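Local coordinates for glycosylation Associate Protein 1 (Streptococcus agalactiae serotype V, PDB 6OYC) that probably takes part in glycosylation and secretion through the accessory Sec system, as a member of an accessory Sec protein family with a GT-B-like architecture, at residues V51-M56 / Y74-D79; E165-Y170 / I178-L183; K311-R316 / Y423-I428; T438-I443 / T455-H460. One frame throughout, in Å; residues are numbered along the deposited sequence.

Interaction 1 (V51-M56 / Y74-D79); sequences VVLNYM and YSVFDD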
# COMPACT_ATOMS: atom_id res chain seq x y z
N VAL A 51 -13.36 -8.07 6.15
CA VAL A 51 -14.33 -7.28 6.90
C VAL A 51 -13.76 -5.87 6.99
O VAL A 51 -12.86 -5.61 7.80
CB VAL A 51 -14.61 -7.86 8.30
CG1 VAL A 51 -15.61 -7.00 9.04
CG2 VAL A 51 -15.09 -9.33 8.22
N VAL A 52 -14.30 -4.96 6.19
CA VAL A 52 -13.72 -3.63 5.97
C VAL A 52 -14.53 -2.62 6.77
O VAL A 52 -15.73 -2.45 6.54
CB VAL A 52 -13.70 -3.26 4.48
CG1 VAL A 52 -13.18 -1.83 4.28
CG2 VAL A 52 -12.85 -4.26 3.71
N LEU A 53 -13.87 -1.93 7.70
CA LEU A 53 -14.60 -1.08 8.63
C LEU A 53 -14.69 0.37 8.18
O LEU A 53 -15.64 1.05 8.57
CB LEU A 53 -13.96 -1.13 10.01
CG LEU A 53 -13.97 -2.48 10.73
CD1 LEU A 53 -13.40 -2.33 12.15
CD2 LEU A 53 -15.36 -3.07 10.78
N ASN A 54 -13.74 0.85 7.38
CA ASN A 54 -13.73 2.25 6.98
C ASN A 54 -14.37 2.43 5.61
O ASN A 54 -14.61 1.47 4.88
CB ASN A 54 -12.31 2.82 6.97
CG ASN A 54 -11.39 2.07 6.02
OD1 ASN A 54 -11.30 0.85 6.05
ND2 ASN A 54 -10.71 2.81 5.16
N TYR A 55 -14.63 3.69 5.28
CA TYR A 55 -15.24 4.06 4.00
C TYR A 55 -14.25 3.80 2.85
O TYR A 55 -13.15 4.35 2.84
CB TYR A 55 -15.63 5.54 4.09
CG TYR A 55 -16.29 6.16 2.88
CD1 TYR A 55 -17.44 5.60 2.32
CD2 TYR A 55 -15.78 7.32 2.30
CE1 TYR A 55 -18.05 6.18 1.23
CE2 TYR A 55 -16.39 7.91 1.23
CZ TYR A 55 -17.51 7.34 0.69
OH TYR A 55 -18.12 7.92 -0.39
N MET A 56 -14.63 2.95 1.90
CA MET A 56 -13.72 2.56 0.82
C MET A 56 -14.42 2.54 -0.54
O MET A 56 -14.65 1.48 -1.13
CB MET A 56 -13.11 1.18 1.13
CG MET A 56 -12.07 1.22 2.25
SD MET A 56 -10.57 1.98 1.62
CE MET A 56 -9.70 0.51 1.05
N TYR A 74 -17.08 -8.00 3.19
CA TYR A 74 -18.18 -7.26 3.78
C TYR A 74 -17.67 -5.85 4.09
O TYR A 74 -16.60 -5.70 4.70
CB TYR A 74 -18.71 -7.95 5.05
CG TYR A 74 -19.62 -7.06 5.86
CD1 TYR A 74 -20.97 -6.96 5.56
CD2 TYR A 74 -19.11 -6.29 6.91
CE1 TYR A 74 -21.81 -6.13 6.31
CE2 TYR A 74 -19.93 -5.47 7.65
CZ TYR A 74 -21.28 -5.39 7.35
OH TYR A 74 -22.07 -4.55 8.09
N SER A 75 -18.41 -4.84 3.67
CA SER A 75 -18.04 -3.45 3.88
C SER A 75 -19.11 -2.79 4.74
O SER A 75 -20.27 -2.69 4.33
CB SER A 75 -17.88 -2.70 2.56
OG SER A 75 -17.99 -1.31 2.78
N VAL A 76 -18.72 -2.36 5.93
CA VAL A 76 -19.63 -1.66 6.82
C VAL A 76 -20.35 -0.53 6.07
O VAL A 76 -21.58 -0.38 6.16
CB VAL A 76 -18.87 -1.14 8.05
CG1 VAL A 76 -19.65 -0.07 8.76
CG2 VAL A 76 -18.51 -2.26 9.00
N PHE A 77 -19.60 0.27 5.32
CA PHE A 77 -20.21 1.43 4.68
C PHE A 77 -21.11 1.04 3.52
O PHE A 77 -22.14 1.68 3.30
CB PHE A 77 -19.14 2.43 4.22
CG PHE A 77 -18.70 3.37 5.31
CD1 PHE A 77 -17.86 2.92 6.33
CD2 PHE A 77 -19.17 4.68 5.35
CE1 PHE A 77 -17.45 3.76 7.33
CE2 PHE A 77 -18.77 5.53 6.36
CZ PHE A 77 -17.92 5.07 7.36
N ASP A 78 -20.75 -0.01 2.77
CA ASP A 78 -21.66 -0.58 1.77
C ASP A 78 -23.00 -0.95 2.40
O ASP A 78 -24.07 -0.66 1.85
CB ASP A 78 -21.01 -1.81 1.13
CG ASP A 78 -20.05 -1.46 -0.01
OD1 ASP A 78 -19.53 -0.33 -0.10
OD2 ASP A 78 -19.79 -2.36 -0.83
N ASP A 79 -22.96 -1.60 3.56
CA ASP A 79 -24.16 -1.96 4.31
C ASP A 79 -24.96 -0.71 4.70
O ASP A 79 -26.15 -0.59 4.38
CB ASP A 79 -23.73 -2.74 5.55
CG ASP A 79 -24.88 -3.31 6.35
OD1 ASP A 79 -26.05 -2.96 6.12
OD2 ASP A 79 -24.59 -4.14 7.25
O HOH W 1 -16.46 -0.30 4.84
O HOH W 2 -17.17 1.36 1.62
O HOH W 3 -16.92 -0.25 -0.83
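Phe-77 lies against the backbone of Asn-54 and Tyr-55, so that a ring from the first helical turn covers the chain just after strand 48-52. Its CB lies near Tyr-55 CD1. CG is anti to the carbonyl carbon (chi1 -85°), which turns the ring toward the backbone of residues 53-55. Farther out, CD1 comes to 3.5 Å from Tyr-55 N, which sits over one face, while CE1 meets Leu-53 O at the edge, in the ring plane. Tyr-55 CB forms a CH-pi contact 3.8 Å from the Phe-77 ring centroid, almost on its normal. On the other flank Phe-77 CD2 touches Tyr-55 CD1, and at the tip CZ still lies beneath Tyr-55 CB. The two rings meet obliquely, with planes 51° apart.

Two backbone bonds fix the register, Val-52 N to Tyr-74 O (2.8 Å) and Val-76 N to Val-52 O (3.1 Å). Water 1 makes four further hydrogen bonds, donating to Val-52 O and Asn-54 O and accepting from Ser-75 OG and Phe-77 N. Ser-75, as N-cap, takes Asp-78 N on its OG. Parallel strands 48-52 and 73-75, joined through helix 59-65, form a beta-alpha-beta unit at the edge of a Rossmann-like sheet, as in GT-B proteins.

Interaction 2 (E165-Y170 / I178-L183); sequences EAYQDY and IMREYL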
# COMPACT_ATOMS: atom_id res chain seq x y z
N GLU A 165 -13.78 22.14 5.69
CA GLU A 165 -14.74 21.04 5.68
C GLU A 165 -15.89 21.33 6.63
O GLU A 165 -15.69 21.79 7.76
CB GLU A 165 -14.04 19.74 6.06
CG GLU A 165 -12.98 19.33 5.03
CD GLU A 165 -12.34 17.99 5.33
OE1 GLU A 165 -12.21 17.64 6.52
OE2 GLU A 165 -11.95 17.29 4.38
N ALA A 166 -17.11 21.10 6.15
CA ALA A 166 -18.30 21.29 6.95
C ALA A 166 -18.95 19.95 7.30
O ALA A 166 -19.01 19.59 8.48
CB ALA A 166 -19.27 22.21 6.21
N TYR A 167 -19.39 19.17 6.31
CA TYR A 167 -19.99 17.86 6.55
C TYR A 167 -20.00 17.05 5.26
O TYR A 167 -19.83 17.58 4.15
CB TYR A 167 -21.42 17.98 7.10
CG TYR A 167 -22.32 18.84 6.21
CD1 TYR A 167 -22.96 18.30 5.10
CD2 TYR A 167 -22.49 20.18 6.48
CE1 TYR A 167 -23.76 19.08 4.30
CE2 TYR A 167 -23.29 20.97 5.67
CZ TYR A 167 -23.92 20.42 4.59
OH TYR A 167 -24.71 21.21 3.79
N GLN A 168 -20.26 15.75 5.41
CA GLN A 168 -20.24 14.80 4.30
C GLN A 168 -21.57 14.04 4.27
O GLN A 168 -21.96 13.42 5.26
CB GLN A 168 -19.08 13.81 4.45
CG GLN A 168 -18.80 13.03 3.17
CD GLN A 168 -17.31 12.89 2.89
OE1 GLN A 168 -16.47 13.10 3.77
NE2 GLN A 168 -16.98 12.52 1.65
N ASP A 169 -22.24 14.09 3.12
CA ASP A 169 -23.48 13.34 2.91
C ASP A 169 -23.16 12.03 2.19
O ASP A 169 -22.62 12.05 1.08
CB ASP A 169 -24.48 14.16 2.11
CG ASP A 169 -25.04 15.31 2.92
OD1 ASP A 169 -24.68 15.39 4.12
OD2 ASP A 169 -25.85 16.11 2.38
N TYR A 170 -23.49 10.90 2.82
CA TYR A 170 -23.27 9.59 2.20
C TYR A 170 -24.56 9.12 1.57
O TYR A 170 -25.62 9.16 2.21
CB TYR A 170 -22.79 8.55 3.21
CG TYR A 170 -21.47 8.82 3.90
CD1 TYR A 170 -21.37 9.78 4.91
CD2 TYR A 170 -20.34 8.06 3.59
CE1 TYR A 170 -20.16 10.00 5.57
CE2 TYR A 170 -19.11 8.28 4.24
CZ TYR A 170 -19.04 9.25 5.23
OH TYR A 170 -17.86 9.46 5.90
N ILE A 178 -28.26 8.70 3.07
CA ILE A 178 -28.43 7.80 4.21
C ILE A 178 -28.00 8.46 5.50
O ILE A 178 -28.68 8.32 6.52
CB ILE A 178 -27.65 6.49 4.00
CG1 ILE A 178 -28.09 5.82 2.70
CG2 ILE A 178 -27.86 5.59 5.19
CD1 ILE A 178 -29.53 5.43 2.68
N MET A 179 -26.89 9.18 5.49
CA MET A 179 -26.44 9.83 6.72
C MET A 179 -25.55 11.01 6.37
O MET A 179 -24.96 11.07 5.29
CB MET A 179 -25.69 8.85 7.64
CG MET A 179 -24.40 8.35 7.02
SD MET A 179 -23.47 7.22 8.03
CE MET A 179 -22.14 6.82 6.91
N ARG A 180 -25.47 11.95 7.30
CA ARG A 180 -24.58 13.10 7.21
C ARG A 180 -23.60 13.06 8.38
O ARG A 180 -24.01 12.89 9.53
CB ARG A 180 -25.37 14.40 7.22
CG ARG A 180 -24.51 15.62 7.51
CD ARG A 180 -25.32 16.91 7.35
NE ARG A 180 -26.05 16.91 6.09
CZ ARG A 180 -26.76 17.95 5.66
NH1 ARG A 180 -26.82 19.06 6.38
NH2 ARG A 180 -27.40 17.88 4.49
N GLU A 181 -22.31 13.21 8.08
CA GLU A 181 -21.23 13.21 9.06
C GLU A 181 -20.62 14.60 9.07
O GLU A 181 -20.09 15.05 8.05
CB GLU A 181 -20.15 12.17 8.71
CG GLU A 181 -18.94 12.19 9.66
CD GLU A 181 -17.73 11.39 9.15
OE1 GLU A 181 -17.66 10.99 7.96
OE2 GLU A 181 -16.83 11.14 9.97
N TYR A 182 -20.69 15.27 10.22
CA TYR A 182 -20.14 16.61 10.36
C TYR A 182 -18.62 16.55 10.54
O TYR A 182 -18.08 15.56 11.05
CB TYR A 182 -20.82 17.35 11.52
CG TYR A 182 -22.20 17.87 11.13
CD1 TYR A 182 -23.30 17.03 11.13
CD2 TYR A 182 -22.38 19.19 10.72
CE1 TYR A 182 -24.57 17.48 10.76
CE2 TYR A 182 -23.63 19.66 10.33
CZ TYR A 182 -24.72 18.80 10.36
OH TYR A 182 -25.96 19.25 9.97
N LEU A 183 -17.94 17.62 10.10
CA LEU A 183 -16.48 17.65 9.94
C LEU A 183 -15.84 18.89 10.55
O LEU A 183 -14.73 19.24 10.18
CB LEU A 183 -16.10 17.56 8.45
CG LEU A 183 -16.60 16.34 7.66
CD1 LEU A 183 -16.25 16.48 6.18
CD2 LEU A 183 -16.06 15.02 8.26
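Tyr-167 and Arg-180 are brought together by their torsions. Tyr-167 holds CG between its backbone N and carbonyl carbon (chi1 54°), and the arginine, with CG anti to N, bends at chi3 (-48°). The guanidinium lies flat on the phenol ring, planes 10° apart, with CZ 4.0 Å from the Tyr-167 centroid in an off-centre cation-pi stack. Alongside, Asp-169 is gripped side-on: Arg-180 NE reaches OD1 at 2.8 Å and NH2 reaches OD2 at 3.2 Å, both on syn lone pairs but tilted from the guanidinium plane. Asp-169 OD2 also pairs with Arg-177. Next along, Tyr-167 CB sits over the Tyr-182 ring.

On the other sheet face, Met-179 CE covers one side of the Tyr-170 ring in a CH-pi contact, 3.7 Å from its centroid, while SD, oblique and farther off, makes the Met-aromatic contact. Beyond it the phenol OH donates at 2.6 Å to Glu-181 OE1, which also forms a salt bridge with Arg-13. Bonds such as Glu-181 N to Gln-168 O zip this antiparallel hairpin, which has a classic bulge at Ile-178 and Met-179. This implies one face organised by ion pairing on an aromatic surface, and another whose buried carboxylate Arg-13 probably keeps charged.

Interaction 3 (K311-R316 / Y423-I428); sequences KSNQVR and YVRLII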
# COMPACT_ATOMS: atom_id res chain seq x y z
N LYS A 311 13.15 -13.83 -14.28
CA LYS A 311 13.05 -13.51 -15.70
C LYS A 311 14.29 -12.80 -16.24
O LYS A 311 14.45 -12.74 -17.47
CB LYS A 311 11.81 -12.66 -15.97
CG LYS A 311 10.54 -13.49 -16.11
CD LYS A 311 9.64 -12.93 -17.21
CE LYS A 311 8.17 -13.14 -16.84
NZ LYS A 311 7.31 -11.99 -17.25
N SER A 312 15.17 -12.28 -15.39
CA SER A 312 16.38 -11.65 -15.91
C SER A 312 17.34 -12.64 -16.56
O SER A 312 18.34 -12.21 -17.15
CB SER A 312 17.13 -10.90 -14.80
OG SER A 312 17.83 -11.78 -13.96
N ASN A 313 17.07 -13.94 -16.47
CA ASN A 313 17.87 -14.93 -17.19
C ASN A 313 17.70 -14.82 -18.70
O ASN A 313 18.52 -15.37 -19.45
CB ASN A 313 17.53 -16.35 -16.72
CG ASN A 313 18.24 -16.73 -15.43
OD1 ASN A 313 19.18 -16.06 -15.00
ND2 ASN A 313 17.81 -17.81 -14.81
N GLN A 314 16.66 -14.11 -19.16
CA GLN A 314 16.24 -14.06 -20.55
C GLN A 314 16.64 -12.76 -21.26
O GLN A 314 16.13 -12.48 -22.35
CB GLN A 314 14.72 -14.26 -20.64
CG GLN A 314 14.21 -15.47 -19.83
CD GLN A 314 12.70 -15.45 -19.60
OE1 GLN A 314 11.98 -14.59 -20.12
NE2 GLN A 314 12.21 -16.41 -18.82
N VAL A 315 17.53 -11.96 -20.66
CA VAL A 315 17.98 -10.73 -21.30
C VAL A 315 19.49 -10.66 -21.24
O VAL A 315 20.11 -11.18 -20.31
CB VAL A 315 17.35 -9.47 -20.65
CG1 VAL A 315 15.86 -9.41 -20.95
CG2 VAL A 315 17.60 -9.46 -19.15
N ARG A 316 20.09 -10.02 -22.25
CA ARG A 316 21.53 -9.84 -22.22
C ARG A 316 21.93 -8.70 -21.28
O ARG A 316 22.97 -8.78 -20.62
CB ARG A 316 22.08 -9.59 -23.63
CG ARG A 316 23.57 -9.24 -23.68
CD ARG A 316 24.12 -9.10 -25.09
NE ARG A 316 23.09 -8.77 -26.07
CZ ARG A 316 23.32 -8.19 -27.24
NH1 ARG A 316 24.57 -7.86 -27.59
NH2 ARG A 316 22.32 -7.93 -28.07
N TYR A 423 12.80 -7.78 -15.26
CA TYR A 423 14.03 -8.27 -15.86
C TYR A 423 15.28 -7.77 -15.13
O TYR A 423 16.38 -7.86 -15.68
CB TYR A 423 14.08 -7.90 -17.35
CG TYR A 423 12.96 -8.53 -18.17
CD1 TYR A 423 13.01 -9.88 -18.52
CD2 TYR A 423 11.86 -7.78 -18.58
CE1 TYR A 423 11.98 -10.47 -19.25
CE2 TYR A 423 10.83 -8.36 -19.32
CZ TYR A 423 10.90 -9.71 -19.65
OH TYR A 423 9.87 -10.28 -20.38
N VAL A 424 15.14 -7.28 -13.90
CA VAL A 424 16.27 -6.67 -13.22
C VAL A 424 17.18 -7.75 -12.66
O VAL A 424 16.74 -8.81 -12.21
CB VAL A 424 15.78 -5.69 -12.12
CG1 VAL A 424 16.86 -5.45 -11.05
CG2 VAL A 424 15.42 -4.36 -12.75
N ARG A 425 18.48 -7.50 -12.74
CA ARG A 425 19.47 -8.44 -12.24
C ARG A 425 19.83 -8.17 -10.78
O ARG A 425 20.02 -9.11 -10.00
CB ARG A 425 20.72 -8.37 -13.13
CG ARG A 425 21.62 -9.57 -13.02
CD ARG A 425 20.95 -10.83 -13.51
NE ARG A 425 21.89 -11.93 -13.60
CZ ARG A 425 21.56 -13.20 -13.81
NH1 ARG A 425 20.28 -13.54 -13.96
NH2 ARG A 425 22.50 -14.13 -13.86
N LEU A 426 19.93 -6.90 -10.40
CA LEU A 426 20.51 -6.54 -9.12
C LEU A 426 19.78 -5.33 -8.54
O LEU A 426 19.55 -4.35 -9.25
CB LEU A 426 22.01 -6.25 -9.26
CG LEU A 426 22.82 -5.96 -8.00
CD1 LEU A 426 22.79 -7.15 -7.05
CD2 LEU A 426 24.26 -5.58 -8.36
N ILE A 427 19.45 -5.42 -7.24
CA ILE A 427 18.85 -4.32 -6.49
C ILE A 427 19.92 -3.69 -5.61
O ILE A 427 20.62 -4.40 -4.87
CB ILE A 427 17.66 -4.83 -5.64
CG1 ILE A 427 16.41 -5.02 -6.50
CG2 ILE A 427 17.35 -3.87 -4.48
CD1 ILE A 427 15.32 -5.85 -5.80
N ILE A 428 20.07 -2.37 -5.68
CA ILE A 428 20.98 -1.66 -4.80
C ILE A 428 20.21 -0.60 -4.02
O ILE A 428 19.64 0.34 -4.60
CB ILE A 428 22.16 -1.02 -5.55
CG1 ILE A 428 23.05 -2.10 -6.18
CG2 ILE A 428 23.01 -0.23 -4.57
CD1 ILE A 428 24.31 -1.55 -6.83
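The Arg-425 guanidinium presents its edge to Ser-312 and Asn-313, while the group also makes a cation-pi contact with Trp-487 of helix 484-502. Both edge partners lie in the guanidinium plane and share one nitrogen: NH1 donates to Ser-312 OG at 3.0 Å and to Asn-313 OD1 at 2.9 Å. The first bond is nearly straight, with an angle of 166° at the hydrogen. The Asn-313 amide is turned steeply against the guanidinium, the planes 61° apart, and NH1 lies tilted from its carbonyl plane. A bend at chi2 (64°) in the otherwise extended arginine carries CD past Ser-312 OG and brings NH1 between its two acceptors.

The second flat group, the Tyr-423 ring, is also met at its edge. Lys-311 O sits near the ring plane, 3.4 Å from Tyr-423 CD1, with Gln-314 OE1 farther round the rim. Val-315 CG1 approaches the same CD1 obliquely at 3.8 Å. Between the two groups Ser-312 CB is wedged against the carbonyl oxygens of Tyr-423 and Val-424.

Here the short 3-10 turn preceding strand 318-323 rests on the segment leading into its parallel neighbour, strand 426-428. Lys-311 NZ pairs with Glu-422. Across this contact the charge of Arg-425 is met by neutral oxygens, not by a carboxylate, and the two bonds from NH1 tie the 3-10 turn to that segment.

Interaction 4 (T438-I443 / T455-H460); sequences TQIAGI and TEFVEH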
# COMPACT_ATOMS: atom_id res chain seq x y z
N THR A 438 10.70 -2.37 -1.54
CA THR A 438 11.78 -2.86 -2.39
C THR A 438 12.42 -4.11 -1.80
O THR A 438 12.74 -5.06 -2.53
CB THR A 438 12.82 -1.76 -2.59
OG1 THR A 438 12.20 -0.62 -3.20
CG2 THR A 438 13.97 -2.23 -3.49
N GLN A 439 12.63 -4.14 -0.48
CA GLN A 439 13.15 -5.34 0.16
C GLN A 439 12.20 -6.52 -0.03
O GLN A 439 12.64 -7.63 -0.36
CB GLN A 439 13.39 -5.09 1.65
CG GLN A 439 14.45 -4.07 1.95
CD GLN A 439 14.63 -3.87 3.43
OE1 GLN A 439 13.75 -3.31 4.12
NE2 GLN A 439 15.75 -4.34 3.95
N ILE A 440 10.90 -6.30 0.20
CA ILE A 440 9.91 -7.36 -0.00
C ILE A 440 9.94 -7.86 -1.44
O ILE A 440 9.88 -9.07 -1.70
CB ILE A 440 8.50 -6.86 0.37
CG1 ILE A 440 8.37 -6.72 1.89
CG2 ILE A 440 7.43 -7.79 -0.19
CD1 ILE A 440 7.30 -5.72 2.29
N ALA A 441 10.01 -6.93 -2.40
CA ALA A 441 10.08 -7.32 -3.80
C ALA A 441 11.33 -8.16 -4.07
O ALA A 441 11.29 -9.11 -4.86
CB ALA A 441 10.04 -6.08 -4.68
N GLY A 442 12.43 -7.84 -3.39
CA GLY A 442 13.66 -8.60 -3.50
C GLY A 442 13.52 -10.05 -3.10
O GLY A 442 13.79 -10.94 -3.92
N ILE A 443 13.08 -10.32 -1.87
CA ILE A 443 12.87 -11.71 -1.45
C ILE A 443 11.74 -12.38 -2.21
O ILE A 443 11.64 -13.61 -2.18
CB ILE A 443 12.57 -11.84 0.06
CG1 ILE A 443 11.19 -11.27 0.38
CG2 ILE A 443 13.63 -11.19 0.93
CD1 ILE A 443 10.79 -11.42 1.86
N THR A 455 19.72 -6.53 7.65
CA THR A 455 18.26 -6.51 7.64
C THR A 455 17.80 -7.94 7.81
O THR A 455 18.56 -8.88 7.59
CB THR A 455 17.71 -5.92 6.33
OG1 THR A 455 18.00 -6.81 5.24
CG2 THR A 455 18.33 -4.54 6.02
N GLU A 456 16.55 -8.11 8.19
CA GLU A 456 16.04 -9.46 8.22
C GLU A 456 15.79 -10.03 6.82
O GLU A 456 15.52 -11.22 6.69
CB GLU A 456 14.75 -9.51 9.05
CG GLU A 456 14.89 -8.94 10.45
CD GLU A 456 13.80 -9.44 11.37
OE1 GLU A 456 12.84 -10.07 10.85
OE2 GLU A 456 13.90 -9.22 12.61
N PHE A 457 15.90 -9.21 5.78
CA PHE A 457 15.56 -9.63 4.43
C PHE A 457 16.71 -10.30 3.69
O PHE A 457 16.45 -11.03 2.73
CB PHE A 457 15.09 -8.43 3.60
CG PHE A 457 13.74 -7.95 3.99
CD1 PHE A 457 12.60 -8.49 3.39
CD2 PHE A 457 13.60 -7.00 5.00
CE1 PHE A 457 11.35 -8.06 3.77
CE2 PHE A 457 12.35 -6.57 5.38
CZ PHE A 457 11.23 -7.09 4.76
N VAL A 458 17.95 -10.02 4.06
CA VAL A 458 19.11 -10.43 3.29
C VAL A 458 20.02 -11.24 4.18
O VAL A 458 20.34 -10.82 5.30
CB VAL A 458 19.86 -9.22 2.70
CG1 VAL A 458 21.22 -9.65 2.16
CG2 VAL A 458 19.03 -8.53 1.63
N GLU A 459 20.40 -12.42 3.72
CA GLU A 459 21.52 -13.16 4.28
C GLU A 459 22.73 -12.92 3.39
O GLU A 459 22.69 -13.19 2.19
CB GLU A 459 21.20 -14.66 4.39
CG GLU A 459 20.27 -15.02 5.54
CD GLU A 459 20.14 -16.52 5.73
OE1 GLU A 459 21.10 -17.15 6.23
OE2 GLU A 459 19.08 -17.07 5.37
N HIS A 460 23.79 -12.36 3.98
CA HIS A 460 25.01 -12.04 3.25
C HIS A 460 25.49 -13.22 2.41
O HIS A 460 25.50 -14.36 2.88
CB HIS A 460 26.10 -11.62 4.24
CG HIS A 460 27.36 -11.14 3.60
ND1 HIS A 460 27.39 -10.09 2.70
CD2 HIS A 460 28.64 -11.54 3.75
CE1 HIS A 460 28.64 -9.88 2.32
NE2 HIS A 460 29.42 -10.74 2.94
O HOH W 4 17.38 -5.70 2.37
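Gln-439 and Phe-457 cross at about a right angle, the glutamine running out over the ring. Its CB stands over the centre of one face, 3.8 Å from the Phe-457 centroid. CG is anti to the carbonyl carbon (chi1 -65°) and the chain continues extended, so that the amide passes on the same side of the ring, beyond the CD2-CE2 rim, with its plane 40° from that of the ring. At the far end the glutamine meets Thr-455 tip to tip: Gln-439 NE2 comes to 3.3 Å from the methyl carbon CG2 of Thr-455. No direct hydrogen bond joins the two segments; water 4 spans them, accepting from Gln-439 NE2 at 2.6 Å and from Thr-455 OG1.

That hydroxyl oxygen also accepts from Phe-457 N, making an ST turn. Helix 436-445 is the crossover of the beta-alpha-beta unit between strands 426-428 and 449-451, and the loop carrying Phe-457 follows the second of these strands, folding back over the helix. Next to Phe-457, Glu-456 binds the backbone nitrogens of Leu-283 and Asp-284 at the start of helix 283-292.

Two isoleucines flank the ring. Ile-443 lies at its edge, with CG2 in the ring plane and CD1 3.8 Å from Phe-457 CD1, while its CG2 also packs on Phe-457 O at 3.3 Å. Ile-440 crosses obliquely, setting CG1 3.8 Å from Phe-457 CE1.

Overall arrangement
The four contacts fall into two pairs on opposite sides of the chain's centre. Interactions 1 and 2, with centres 17 Å apart, join the edge of the first parallel sheet to the antiparallel hairpin: Phe-77 CE2 lies 3.5 Å from Tyr-170 CE2, and Tyr-55 meets the Tyr-170 ring edge-to-face. Interactions 3 and 4 belong to the other parallel sheet, their centres 16 Å apart, where Ile-427 CG2 of strand 426-428 packs 3.9 Å from Thr-438 CG2 on the helix that follows. Between the pairs nothing touches; interactions 1 and 4 come to about 18 Å at their nearest atoms, consistent with two Rossmann-like halves in a GT-B arrangement.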